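Local coordinates for ectonucleoside triphosphate diphosphohydrolase 4 (Homo sapiens, PDB 6WG5), which belongs to the GDA1/CD39 nucleoside phosphatase family, whose members share the actin-like ATPase fold, at residues 289-294 with 326-331; 296-301 with 307-312; 318-323 with 349-354; 411-416 with 441-446. All coordinates share one frame; numbering follows the deposited sequence.

Interaction 1 of 4, residues 289-294 with 326-331. With NAG (2-acetamido-2-deoxy-beta-D-glucopyranose), chain B.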
loop_
_atom_site.group_PDB
_atom_site.type_symbol
_atom_site.label_atom_id
_atom_site.label_comp_id
_atom_site.label_asym_id
_atom_site.label_seq_id
_atom_site.Cartn_x
_atom_site.Cartn_y
_atom_site.Cartn_z
ATOM N N ARG A 289 10.515 1.257 19.460
ATOM C CA ARG A 289 11.961 1.437 19.407
ATOM C C ARG A 289 12.391 2.617 20.268
ATOM O O ARG A 289 13.461 2.592 20.888
ATOM C CB ARG A 289 12.408 1.636 17.959
ATOM C CG ARG A 289 12.152 0.435 17.055
ATOM C CD ARG A 289 12.347 0.805 15.599
ATOM N NE ARG A 289 13.635 1.454 15.395
ATOM C CZ ARG A 289 13.906 2.304 14.411
ATOM N NH1 ARG A 289 15.116 2.841 14.321
ATOM N NH2 ARG A 289 12.974 2.628 13.525
ATOM N N TYR A 290 11.563 3.663 20.319
ATOM C CA TYR A 290 11.872 4.827 21.141
ATOM C C TYR A 290 11.811 4.478 22.623
ATOM O O TYR A 290 12.718 4.821 23.391
ATOM C CB TYR A 290 10.904 5.962 20.798
ATOM C CG TYR A 290 11.022 7.190 21.673
ATOM C CD1 TYR A 290 12.158 7.985 21.639
ATOM C CD2 TYR A 290 9.986 7.565 22.516
ATOM C CE1 TYR A 290 12.264 9.112 22.433
ATOM C CE2 TYR A 290 10.082 8.689 23.309
ATOM C CZ TYR A 290 11.223 9.460 23.264
ATOM O OH TYR A 290 11.326 10.580 24.058
ATOM N N GLU A 291 10.750 3.784 23.044
ATOM C CA GLU A 291 10.655 3.359 24.437
ATOM C C GLU A 291 11.779 2.402 24.807
ATOM O O GLU A 291 12.264 2.429 25.943
ATOM C CB GLU A 291 9.295 2.708 24.694
ATOM C CG GLU A 291 8.119 3.678 24.613
ATOM C CD GLU A 291 6.778 3.011 24.860
ATOM O OE1 GLU A 291 6.753 1.790 25.123
ATOM O OE2 GLU A 291 5.744 3.710 24.791
ATOM N N ASP A 292 12.207 1.555 23.867
ATOM C CA ASP A 292 13.303 0.633 24.146
ATOM C C ASP A 292 14.571 1.383 24.530
ATOM O O ASP A 292 15.313 0.945 25.416
ATOM C CB ASP A 292 13.564 -0.263 22.935
ATOM C CG ASP A 292 12.523 -1.356 22.778
ATOM O OD1 ASP A 292 11.822 -1.665 23.765
ATOM O OD2 ASP A 292 12.416 -1.916 21.666
ATOM N N ARG A 293 14.844 2.513 23.874
ATOM C CA ARG A 293 16.071 3.245 24.171
ATOM C C ARG A 293 15.945 4.026 25.475
ATOM O O ARG A 293 16.924 4.156 26.217
ATOM C CB ARG A 293 16.436 4.181 23.017
ATOM C CG ARG A 293 17.932 4.471 22.945
ATOM C CD ARG A 293 18.274 5.587 21.972
ATOM N NE ARG A 293 18.424 5.114 20.597
ATOM C CZ ARG A 293 18.791 5.886 19.576
ATOM N NH1 ARG A 293 19.047 7.175 19.773
ATOM N NH2 ARG A 293 18.903 5.373 18.356
ATOM N N ILE A 294 14.756 4.559 25.767
ATOM C CA ILE A 294 14.521 5.165 27.076
ATOM C C ILE A 294 14.790 4.146 28.172
ATOM O O ILE A 294 15.457 4.438 29.173
ATOM C CB ILE A 294 13.087 5.717 27.166
ATOM C CG1 ILE A 294 12.918 6.915 26.231
ATOM C CG2 ILE A 294 12.746 6.109 28.611
ATOM C CD1 ILE A 294 11.493 7.428 26.154
ATOM N N ILE A 326 0.274 13.452 30.960
ATOM C CA ILE A 326 -0.084 12.040 30.985
ATOM C C ILE A 326 0.993 11.265 31.731
ATOM O O ILE A 326 2.187 11.584 31.661
ATOM C CB ILE A 326 -0.272 11.479 29.563
ATOM C CG1 ILE A 326 -0.935 10.101 29.627
ATOM C CG2 ILE A 326 1.071 11.370 28.844
ATOM C CD1 ILE A 326 -1.293 9.516 28.270
ATOM N N LYS A 327 0.573 10.229 32.448
ATOM C CA LYS A 327 1.487 9.350 33.162
ATOM C C LYS A 327 1.480 7.986 32.484
ATOM O O LYS A 327 0.434 7.336 32.395
ATOM C CB LYS A 327 1.100 9.248 34.636
ATOM C CG LYS A 327 1.219 10.582 35.361
ATOM C CD LYS A 327 0.753 10.511 36.803
ATOM C CE LYS A 327 0.830 11.882 37.459
ATOM N NZ LYS A 327 0.589 11.830 38.928
ATOM N N ASP A 328 2.646 7.572 31.993
ATOM C CA ASP A 328 2.823 6.311 31.291
ATOM C C ASP A 328 3.984 5.569 31.935
ATOM O O ASP A 328 4.739 6.132 32.733
ATOM C CB ASP A 328 3.079 6.544 29.791
ATOM C CG ASP A 328 2.960 5.274 28.967
ATOM O OD1 ASP A 328 2.221 4.356 29.384
ATOM O OD2 ASP A 328 3.601 5.197 27.895
ATOM N N GLU A 329 4.129 4.291 31.592
ATOM C CA GLU A 329 5.210 3.496 32.152
ATOM C C GLU A 329 5.660 2.452 31.142
ATOM O O GLU A 329 4.871 1.973 30.323
ATOM C CB GLU A 329 4.785 2.827 33.466
ATOM C CG GLU A 329 3.648 1.832 33.327
ATOM C CD GLU A 329 3.040 1.455 34.666
ATOM O OE1 GLU A 329 3.001 2.320 35.568
ATOM O OE2 GLU A 329 2.603 0.294 34.820
ATOM N N ILE A 330 6.947 2.115 31.209
ATOM C CA ILE A 330 7.563 1.102 30.360
ATOM C C ILE A 330 7.902 -0.096 31.232
ATOM O O ILE A 330 8.596 0.046 32.245
ATOM C CB ILE A 330 8.826 1.636 29.664
ATOM C CG1 ILE A 330 8.504 2.899 28.860
ATOM C CG2 ILE A 330 9.432 0.566 28.761
ATOM C CD1 ILE A 330 9.733 3.628 28.362
ATOM N N GLN A 331 7.418 -1.271 30.841
ATOM C CA GLN A 331 7.681 -2.512 31.557
ATOM C C GLN A 331 8.473 -3.443 30.655
ATOM O O GLN A 331 8.054 -3.727 29.528
ATOM C CB GLN A 331 6.378 -3.174 32.006
ATOM C CG GLN A 331 5.816 -2.572 33.280
ATOM C CD GLN A 331 4.302 -2.546 33.302
ATOM O OE1 GLN A 331 3.643 -3.349 32.638
ATOM N NE2 GLN A 331 3.740 -1.614 34.062
HETATM C C1 NAG B . 18.496 1.128 12.955
HETATM C C2 NAG B . 17.931 -0.293 12.866
HETATM C C3 NAG B . 18.468 -1.160 14.006
HETATM C C4 NAG B . 19.986 -1.069 14.107
HETATM C C5 NAG B . 20.423 0.387 14.160
HETATM C C6 NAG B . 21.923 0.561 14.130
HETATM C C7 NAG B . 15.707 -0.764 11.926
HETATM C C8 NAG B . 14.228 -0.667 12.148
HETATM N N2 NAG B . 16.477 -0.270 12.901
HETATM O O3 NAG B . 18.079 -2.511 13.782
HETATM O O4 NAG B . 20.416 -1.701 15.308
HETATM O O5 NAG B . 19.911 1.077 13.014
HETATM O O6 NAG B . 22.278 1.909 13.853
HETATM O O7 NAG B . 16.182 -1.264 10.911
HETATM O O HOH W 1 4.440 1.179 26.993
#
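Ile-330 reaches from strand 327-332 to the flank of helix 283-296, a helix-on-sheet packing at the edge of a small three-stranded mixed sheet, in a member of the GDA1/CD39 family. The axes of helical segment 289-294 and strand segment 327-331 pass 9.4 Å apart, at 78°. The apolar part of the contact centres on one methyl: CD1 of Ile-330 lies 3.7 Å from the backbone O of Glu-291 and 3.8 Å from its CB. With CG1 of Ile-330 anti to the carbonyl carbon (chi1 -56°) and the chain then extended, that methyl is carried out to the helix. Ile-294, one turn further on, comes in at about a right angle and sets its CG2 3.9 Å from the same CD1; Leu-339 of the neighbouring strand touches both isoleucines.

Beside this apolar patch the side chains of Glu-291 and Asp-328 cross at about a right angle, their carboxylate planes 63° apart, with OE2 of Glu-291 4.1 Å from OD2 of Asp-328. The like charges are probably offset by cations: Arg-287 forms a salt bridge with Glu-291, and Lys-440 one with Asp-328. A water lies within hydrogen-bonding distance of OE1 of Glu-291, with a longer, weak contact to O of Glu-329. Elsewhere on the helix, Arg-289 lays its guanidinium against the N-acetylglucosamine of an attached glycan, whose acetamide methyl C8 sits over the centre of one face, 3.7 Å above the plane.

Interaction 2 of 4, residues 296-301 with 307-312; sequences ANTIQK and KQTGLT
The methyl CG2 of Thr-298 carries this small contact, lying 3.7 Å from the backbone O of Thr-309 and 4.1 Å from CD2 of Leu-311. Its place follows from chi1 of -61°, which sets CG2 opposite the backbone N of Thr-298 and leaves OG1 beside that N. The hydroxyl is thereby turned back to its own helix end, where it bonds to O of Phe-295 and, weakly, to O of Ile-294. Thr-309 takes a different rotamer: its OG1 is the branch that stands opposite the backbone N (chi1 -178°), in loose van der Waals contact with CG2 of Thr-298 at 4.2 Å.

The two segments flank the short helix 301-305, one entering it and the other leaving it, so the contact closes a compact helical excursion between helix 283-296 and strand 317-319. Gln-300 occupies the N-cap of that short helix. Within the excursion Arg-303 donates to the same O of Thr-309 that the methyl approaches. Gly-310 has a positive phi of 85°, where a side chain would press on the preceding carbonyl, and its backbone is hydrogen-bonded to Tyr-338. Leu-311 meets Thr-298 at a slant through CD2, and both side chains also rest on Ile-337 of strand 335-341.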
loop_
_atom_site.group_PDB
_atom_site.type_symbol
_atom_site.label_atom_id
_atom_site.label_comp_id
_atom_site.label_asym_id
_atom_site.label_seq_id
_atom_site.Cartn_x
_atom_site.Cartn_y
_atom_site.Cartn_z
ATOM N N ALA A 296 16.619 1.328 28.002
ATOM C CA ALA A 296 18.021 0.929 28.045
ATOM C C ALA A 296 18.893 2.025 28.644
ATOM O O ALA A 296 19.858 1.733 29.358
ATOM C CB ALA A 296 18.505 0.572 26.642
ATOM N N ASN A 297 18.573 3.288 28.366
ATOM C CA ASN A 297 19.404 4.400 28.809
ATOM C C ASN A 297 19.212 4.747 30.279
ATOM O O ASN A 297 19.813 5.718 30.749
ATOM C CB ASN A 297 19.126 5.637 27.950
ATOM C CG ASN A 297 19.776 5.555 26.585
ATOM O OD1 ASN A 297 20.702 4.771 26.373
ATOM N ND2 ASN A 297 19.303 6.370 25.652
ATOM N N THR A 298 18.399 3.986 31.017
ATOM C CA THR A 298 18.221 4.265 32.436
ATOM C C THR A 298 19.551 4.246 33.181
ATOM O O THR A 298 19.730 4.999 34.146
ATOM C CB THR A 298 17.253 3.255 33.052
ATOM O OG1 THR A 298 15.982 3.359 32.404
ATOM C CG2 THR A 298 17.072 3.509 34.548
ATOM N N ILE A 299 20.499 3.416 32.744
ATOM C CA ILE A 299 21.767 3.270 33.456
ATOM C C ILE A 299 22.837 4.173 32.853
ATOM O O ILE A 299 24.020 4.055 33.192
ATOM C CB ILE A 299 22.239 1.805 33.474
ATOM C CG1 ILE A 299 22.199 1.193 32.069
ATOM C CG2 ILE A 299 21.395 1.001 34.457
ATOM C CD1 ILE A 299 22.809 -0.200 31.991
ATOM N N GLN A 300 22.439 5.081 31.966
ATOM C CA GLN A 300 23.343 6.150 31.562
ATOM C C GLN A 300 23.548 7.114 32.724
ATOM O O GLN A 300 22.629 7.370 33.508
ATOM C CB GLN A 300 22.796 6.901 30.347
ATOM C CG GLN A 300 22.713 6.071 29.080
ATOM C CD GLN A 300 24.058 5.509 28.654
ATOM O OE1 GLN A 300 25.103 6.110 28.899
ATOM N NE2 GLN A 300 24.034 4.341 28.021
ATOM N N LYS A 301 24.767 7.645 32.845
ATOM C CA LYS A 301 25.097 8.462 34.009
ATOM C C LYS A 301 24.227 9.713 34.081
ATOM O O LYS A 301 23.827 10.136 35.171
ATOM C CB LYS A 301 26.581 8.840 33.994
ATOM C CG LYS A 301 27.507 7.678 34.316
ATOM C CD LYS A 301 28.894 8.154 34.727
ATOM C CE LYS A 301 29.850 6.982 34.904
ATOM N NZ LYS A 301 31.225 7.412 35.279
ATOM N N LYS A 307 17.156 13.867 37.976
ATOM C CA LYS A 307 15.883 13.557 38.620
ATOM C C LYS A 307 14.876 12.961 37.645
ATOM O O LYS A 307 13.684 12.889 37.966
ATOM C CB LYS A 307 15.309 14.814 39.281
ATOM C CG LYS A 307 15.903 15.096 40.655
ATOM C CD LYS A 307 15.625 16.514 41.121
ATOM C CE LYS A 307 16.270 16.776 42.473
ATOM N NZ LYS A 307 16.187 18.207 42.874
ATOM N N GLN A 308 15.325 12.529 36.468
ATOM C CA GLN A 308 14.482 11.869 35.478
ATOM C C GLN A 308 14.942 10.435 35.257
ATOM O O GLN A 308 14.918 9.917 34.137
ATOM C CB GLN A 308 14.488 12.630 34.157
ATOM C CG GLN A 308 14.002 14.062 34.246
ATOM C CD GLN A 308 13.889 14.708 32.881
ATOM O OE1 GLN A 308 13.667 14.029 31.877
ATOM N NE2 GLN A 308 14.050 16.024 32.833
ATOM N N THR A 309 15.384 9.777 36.329
ATOM C CA THR A 309 15.847 8.400 36.203
ATOM C C THR A 309 14.713 7.469 35.791
ATOM O O THR A 309 14.941 6.500 35.058
ATOM C CB THR A 309 16.483 7.939 37.516
ATOM O OG1 THR A 309 16.969 6.597 37.377
ATOM C CG2 THR A 309 15.482 7.999 38.657
ATOM N N GLY A 310 13.490 7.751 36.233
ATOM C CA GLY A 310 12.334 6.960 35.859
ATOM C C GLY A 310 12.081 5.734 36.709
ATOM O O GLY A 310 11.171 4.960 36.392
ATOM N N LEU A 311 12.841 5.536 37.785
ATOM C CA LEU A 311 12.739 4.312 38.570
ATOM C C LEU A 311 11.536 4.301 39.506
ATOM O O LEU A 311 11.073 3.218 39.878
ATOM C CB LEU A 311 14.027 4.111 39.369
ATOM C CG LEU A 311 15.253 3.817 38.502
ATOM C CD1 LEU A 311 16.538 4.108 39.261
ATOM C CD2 LEU A 311 15.232 2.373 38.027
ATOM N N THR A 312 11.025 5.463 39.892
ATOM C CA THR A 312 9.817 5.558 40.695
ATOM C C THR A 312 8.947 6.671 40.134
ATOM O O THR A 312 9.446 7.568 39.445
ATOM C CB THR A 312 10.118 5.835 42.175
ATOM O OG1 THR A 312 10.755 7.111 42.308
ATOM C CG2 THR A 312 11.021 4.752 42.751
#

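Interaction 3 of 4, residues 318-323 with 349-354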
loop_
_atom_site.group_PDB
_atom_site.type_symbol
_atom_site.label_atom_id
_atom_site.label_comp_id
_atom_site.label_asym_id
_atom_site.label_seq_id
_atom_site.Cartn_x
_atom_site.Cartn_y
_atom_site.Cartn_z
ATOM N N LEU A 318 10.786 12.604 31.561
ATOM C CA LEU A 318 9.912 13.588 30.933
ATOM C C LEU A 318 9.949 13.374 29.426
ATOM O O LEU A 318 10.932 13.721 28.763
ATOM C CB LEU A 318 10.336 15.007 31.309
ATOM C CG LEU A 318 10.392 15.293 32.813
ATOM C CD1 LEU A 318 10.672 16.765 33.055
ATOM C CD2 LEU A 318 9.103 14.877 33.513
ATOM N N ASP A 319 8.875 12.797 28.888
ATOM C CA ASP A 319 8.822 12.422 27.486
ATOM C C ASP A 319 8.121 13.517 26.697
ATOM O O ASP A 319 6.909 13.714 26.878
ATOM C CB ASP A 319 8.087 11.095 27.320
ATOM C CG ASP A 319 8.119 10.583 25.891
ATOM O OD1 ASP A 319 7.391 9.613 25.593
ATOM O OD2 ASP A 319 8.870 11.154 25.070
ATOM N N PRO A 320 8.816 14.251 25.821
ATOM C CA PRO A 320 8.131 15.281 25.024
ATOM C C PRO A 320 7.193 14.710 23.979
ATOM O O PRO A 320 6.366 15.457 23.440
ATOM C CB PRO A 320 9.288 16.042 24.370
ATOM C CG PRO A 320 10.370 15.022 24.247
ATOM C CD PRO A 320 10.241 14.137 25.459
ATOM N N CYS A 321 7.296 13.417 23.680
ATOM C CA CYS A 321 6.464 12.766 22.682
ATOM C C CYS A 321 5.146 12.255 23.250
ATOM O O CYS A 321 4.431 11.522 22.560
ATOM C CB CYS A 321 7.235 11.611 22.042
ATOM S SG CYS A 321 8.669 12.137 21.076
ATOM N N LEU A 322 4.812 12.616 24.488
ATOM C CA LEU A 322 3.542 12.238 25.083
ATOM C C LEU A 322 2.729 13.484 25.415
ATOM O O LEU A 322 3.299 14.552 25.660
ATOM C CB LEU A 322 3.741 11.410 26.360
ATOM C CG LEU A 322 4.127 9.943 26.156
ATOM C CD1 LEU A 322 4.501 9.307 27.484
ATOM C CD2 LEU A 322 2.995 9.165 25.493
ATOM N N PRO A 323 1.399 13.380 25.428
ATOM C CA PRO A 323 0.576 14.544 25.776
ATOM C C PRO A 323 0.950 15.102 27.141
ATOM O O PRO A 323 1.433 14.387 28.021
ATOM C CB PRO A 323 -0.851 13.986 25.774
ATOM C CG PRO A 323 -0.791 12.770 24.935
ATOM C CD PRO A 323 0.581 12.201 25.106
ATOM N N ARG A 349 10.153 15.861 17.702
ATOM C CA ARG A 349 10.717 15.635 16.376
ATOM C C ARG A 349 12.231 15.484 16.436
ATOM O O ARG A 349 12.799 14.607 15.776
ATOM C CB ARG A 349 10.333 16.780 15.438
ATOM C CG ARG A 349 8.854 16.842 15.110
ATOM C CD ARG A 349 8.571 17.805 13.970
ATOM N NE ARG A 349 8.938 19.182 14.295
ATOM C CZ ARG A 349 10.102 19.751 13.993
ATOM N NH1 ARG A 349 11.044 19.073 13.352
ATOM N NH2 ARG A 349 10.326 21.011 14.336
ATOM N N GLU A 350 12.903 16.330 17.221
ATOM C CA GLU A 350 14.354 16.228 17.336
ATOM C C GLU A 350 14.768 14.944 18.038
ATOM O O GLU A 350 15.803 14.360 17.699
ATOM C CB GLU A 350 14.910 17.437 18.088
ATOM C CG GLU A 350 14.517 18.777 17.489
ATOM C CD GLU A 350 14.920 18.907 16.031
ATOM O OE1 GLU A 350 15.830 18.171 15.595
ATOM O OE2 GLU A 350 14.323 19.743 15.321
ATOM N N THR A 351 13.976 14.488 19.008
ATOM C CA THR A 351 14.353 13.312 19.784
ATOM C C THR A 351 14.291 12.045 18.941
ATOM O O THR A 351 15.135 11.155 19.090
ATOM C CB THR A 351 13.443 13.182 21.005
ATOM O OG1 THR A 351 13.429 14.423 21.724
ATOM C CG2 THR A 351 13.935 12.077 21.925
ATOM N N ILE A 352 13.297 11.943 18.051
ATOM C CA ILE A 352 13.074 10.714 17.295
ATOM C C ILE A 352 13.845 10.680 15.983
ATOM O O ILE A 352 13.788 9.668 15.272
ATOM C CB ILE A 352 11.568 10.510 17.026
ATOM C CG1 ILE A 352 11.014 11.652 16.165
ATOM C CG2 ILE A 352 10.817 10.396 18.352
ATOM C CD1 ILE A 352 9.529 11.552 15.882
ATOM N N GLN A 353 14.564 11.750 15.642
ATOM C CA GLN A 353 15.402 11.762 14.443
ATOM C C GLN A 353 16.266 10.517 14.298
ATOM O O GLN A 353 16.220 9.881 13.234
ATOM C CB GLN A 353 16.285 13.017 14.457
ATOM C CG GLN A 353 15.606 14.265 13.939
ATOM C CD GLN A 353 15.540 14.299 12.431
ATOM O OE1 GLN A 353 14.461 14.260 11.846
ATOM N NE2 GLN A 353 16.701 14.370 11.789
ATOM N N PRO A 354 17.060 10.116 15.294
ATOM C CA PRO A 354 17.954 8.962 15.099
ATOM C C PRO A 354 17.250 7.705 14.628
ATOM O O PRO A 354 17.861 6.883 13.932
ATOM C CB PRO A 354 18.571 8.761 16.492
ATOM C CG PRO A 354 18.455 10.085 17.159
ATOM C CD PRO A 354 17.199 10.705 16.636
#
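A type I beta turn from Asp-319 to Leu-322, at the end of strand 317-319 and sharing Asp-319 with it, brings Pro-320 and Cys-321 up to helix 345-352, with the CA atoms of Cys-321 and Arg-349 8.1 Å apart. SG of Cys-321 lies 3.9 Å from CG2 of Ile-352. At the isoleucine, chi1 of 63° wedges CG1 between the backbone N and the carbonyl carbon, which leaves CG2 as the branch in touch with the sulfur. Beside it the ring carbon CG of Pro-320 comes obliquely to within 4.0 Å of OG1 of Thr-351, whose hydroxyl is hydrogen-bonded to O of Leu-347 in its own helix.

The turn is also braced from within by an Asx turn: N of Cys-321 bonds to OD2 of Asp-319 at 3.1 Å, coming from above the carboxylate plane. Tyr-290 meets this same oxygen, while Arg-287 forms a salt bridge with OD1, so helix 283-296 grips the aspartate as well. With no hydrogen bond between the segments, the turn is tied to the helix by the disulfide from Cys-321 to Cys-348, one residue before segment 349-354, and the contacts of Ile-352 with the sulfur and of Thr-351 OG1 with the proline ring are of van der Waals kind.

Interaction 4 of 4, residues 411-416 with 441-446; sequences KDYCAT and YQCFKS
Cys-414 and Cys-443 are joined by a disulfide, SG to SG 2.0 Å, which links the last turn of helix 403-414 to helix 436-456. The CB-SG-SG-CB torsion, chi3, is modelled at -128°, beyond the usual 90° or so in size, and the two CA atoms are 5.7 Å apart. Each sulfur is placed beside its own backbone N, opposite the carbonyl carbon (chi1 -65° for Cys-414 and -80° for Cys-443).

Next to the bridge stands the ring of Tyr-413. SG of Cys-443 lies near the ring plane at its edge, 3.7 Å from CD2 of Tyr-413, a sulfur-aromatic contact made at the rim. Gln-442 crosses the same ring obliquely with its aliphatic part, CG 3.5 Å and CB 3.6 Å from CE2 of Tyr-413, while its amide plane is nearly perpendicular to the ring.

Outside this shell, polar ends are tied down by other residues. The tyrosine OH bonds to O of Leu-439, one turn back in helix 436-456, so Tyr-413 is held to the partner helix by its far end too. The bend of Gln-442 at chi2 turns the amide aside to Arg-438 and to O of Cys-390. Where helix 403-414 ends, OG1 of Thr-416 donates to O of Asp-412 at 2.7 Å.

No hydrogen bond joins the two segments directly. The helices are therefore held here by a covalent bond within a buried setting of ring edge and methylenes, and the polar groups at its margin are satisfied by neighbouring residues.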
loop_
_atom_site.group_PDB
_atom_site.type_symbol
_atom_site.label_atom_id
_atom_site.label_comp_id
_atom_site.label_asym_id
_atom_site.label_seq_id
_atom_site.Cartn_x
_atom_site.Cartn_y
_atom_site.Cartn_z
ATOM N N LYS A 411 1.058 20.798 17.209
ATOM C CA LYS A 411 1.653 21.413 18.390
ATOM C C LYS A 411 0.597 21.701 19.448
ATOM O O LYS A 411 0.815 21.448 20.639
ATOM C CB LYS A 411 2.382 22.703 18.007
ATOM C CG LYS A 411 3.890 22.635 18.184
ATOM C CD LYS A 411 4.573 23.971 17.903
ATOM C CE LYS A 411 4.866 24.166 16.420
ATOM N NZ LYS A 411 5.949 25.168 16.195
ATOM N N ASP A 412 -0.557 22.229 19.033
ATOM C CA ASP A 412 -1.589 22.604 19.993
ATOM C C ASP A 412 -2.187 21.378 20.673
ATOM O O ASP A 412 -2.477 21.409 21.874
ATOM C CB ASP A 412 -2.677 23.422 19.295
ATOM C CG ASP A 412 -2.196 24.803 18.883
ATOM O OD1 ASP A 412 -1.220 25.299 19.488
ATOM O OD2 ASP A 412 -2.795 25.395 17.959
ATOM N N TYR A 413 -2.379 20.289 19.926
ATOM C CA TYR A 413 -2.899 19.067 20.530
ATOM C C TYR A 413 -1.960 18.554 21.617
ATOM O O TYR A 413 -2.400 18.195 22.715
ATOM C CB TYR A 413 -3.118 18.001 19.453
ATOM C CG TYR A 413 -3.593 16.671 20.002
ATOM C CD1 TYR A 413 -4.947 16.405 20.155
ATOM C CD2 TYR A 413 -2.685 15.684 20.372
ATOM C CE1 TYR A 413 -5.385 15.193 20.659
ATOM C CE2 TYR A 413 -3.115 14.470 20.880
ATOM C CZ TYR A 413 -4.467 14.232 21.022
ATOM O OH TYR A 413 -4.904 13.027 21.526
ATOM N N CYS A 414 -0.656 18.523 21.330
ATOM C CA CYS A 414 0.303 17.970 22.280
ATOM C C CYS A 414 0.398 18.816 23.542
ATOM O O CYS A 414 0.560 18.278 24.642
ATOM C CB CYS A 414 1.673 17.838 21.613
ATOM S SG CYS A 414 1.615 16.650 20.274
ATOM N N ALA A 415 0.298 20.135 23.405
ATOM C CA ALA A 415 0.399 21.027 24.551
ATOM C C ALA A 415 -0.872 21.064 25.392
ATOM O O ALA A 415 -0.910 21.793 26.389
ATOM C CB ALA A 415 0.743 22.441 24.078
ATOM N N THR A 416 -1.902 20.305 25.025
ATOM C CA THR A 416 -3.153 20.277 25.770
ATOM C C THR A 416 -3.059 19.245 26.886
ATOM O O THR A 416 -2.627 18.113 26.655
ATOM C CB THR A 416 -4.325 19.947 24.842
ATOM O OG1 THR A 416 -4.382 20.908 23.781
ATOM C CG2 THR A 416 -5.648 19.963 25.604
ATOM N N TYR A 441 -1.089 8.320 21.664
ATOM C CA TYR A 441 0.096 8.259 20.817
ATOM C C TYR A 441 -0.003 9.154 19.587
ATOM O O TYR A 441 0.869 9.086 18.714
ATOM C CB TYR A 441 0.361 6.810 20.402
ATOM C CG TYR A 441 0.688 5.921 21.578
ATOM C CD1 TYR A 441 1.903 6.036 22.238
ATOM C CD2 TYR A 441 -0.220 4.976 22.037
ATOM C CE1 TYR A 441 2.209 5.237 23.319
ATOM C CE2 TYR A 441 0.079 4.166 23.122
ATOM C CZ TYR A 441 1.295 4.302 23.758
ATOM O OH TYR A 441 1.609 3.505 24.838
ATOM N N GLN A 442 -1.034 9.998 19.501
ATOM C CA GLN A 442 -1.134 10.940 18.389
ATOM C C GLN A 442 0.111 11.811 18.290
ATOM O O GLN A 442 0.605 12.077 17.188
ATOM C CB GLN A 442 -2.382 11.812 18.555
ATOM C CG GLN A 442 -2.372 13.129 17.765
ATOM C CD GLN A 442 -2.534 12.930 16.270
ATOM O OE1 GLN A 442 -3.003 11.888 15.813
ATOM N NE2 GLN A 442 -2.145 13.937 15.498
ATOM N N CYS A 443 0.626 12.278 19.427
ATOM C CA CYS A 443 1.746 13.212 19.404
ATOM C C CYS A 443 2.984 12.574 18.798
ATOM O O CYS A 443 3.559 13.093 17.836
ATOM C CB CYS A 443 2.030 13.722 20.813
ATOM S SG CYS A 443 0.877 15.004 21.217
ATOM N N PHE A 444 3.419 11.446 19.360
ATOM C CA PHE A 444 4.579 10.763 18.805
ATOM C C PHE A 444 4.370 10.456 17.328
ATOM O O PHE A 444 5.249 10.714 16.498
ATOM C CB PHE A 444 4.864 9.478 19.581
ATOM C CG PHE A 444 6.007 8.689 19.016
ATOM C CD1 PHE A 444 7.290 8.861 19.504
ATOM C CD2 PHE A 444 5.805 7.800 17.975
ATOM C CE1 PHE A 444 8.343 8.149 18.977
ATOM C CE2 PHE A 444 6.856 7.088 17.441
ATOM C CZ PHE A 444 8.129 7.264 17.942
ATOM N N LYS A 445 3.200 9.914 16.978
ATOM C CA LYS A 445 2.979 9.476 15.605
ATOM C C LYS A 445 2.861 10.650 14.643
ATOM O O LYS A 445 3.305 10.550 13.494
ATOM C CB LYS A 445 1.736 8.594 15.538
ATOM C CG LYS A 445 1.972 7.190 16.083
ATOM C CD LYS A 445 0.684 6.545 16.549
ATOM C CE LYS A 445 0.345 5.322 15.735
ATOM N NZ LYS A 445 -0.991 4.784 16.111
ATOM N N SER A 446 2.279 11.767 15.082
ATOM C CA SER A 446 2.219 12.945 14.222
ATOM C C SER A 446 3.616 13.483 13.936
ATOM O O SER A 446 3.914 13.887 12.806
ATOM C CB SER A 446 1.351 14.025 14.866
ATOM O OG SER A 446 1.920 14.478 16.079
#

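In the fold
Interactions 1 to 4 lie on the same side of the chain's centre, all within the part of the chain related to the GDA1/CD39 family. Interaction 2 is nested within the loop closed by interaction 1, their centres about 11 Å apart, and follows directly on helix 283-296. Interactions 1 and 3 alternate along the chain and both reach the three-stranded sheet of strands 317-319, 335-341 and 327-332. Interaction 4 comes last, with its centre about 10 Å from that of interaction 3 but about 24 Å from that of interaction 2. Phe-444 of helix 436-456 packs on Tyr-290 and Ile-352, joining interactions 1, 3 and 4. The disulfides of interactions 3 and 4 fasten neighbouring parts of this compact helix-and-sheet region.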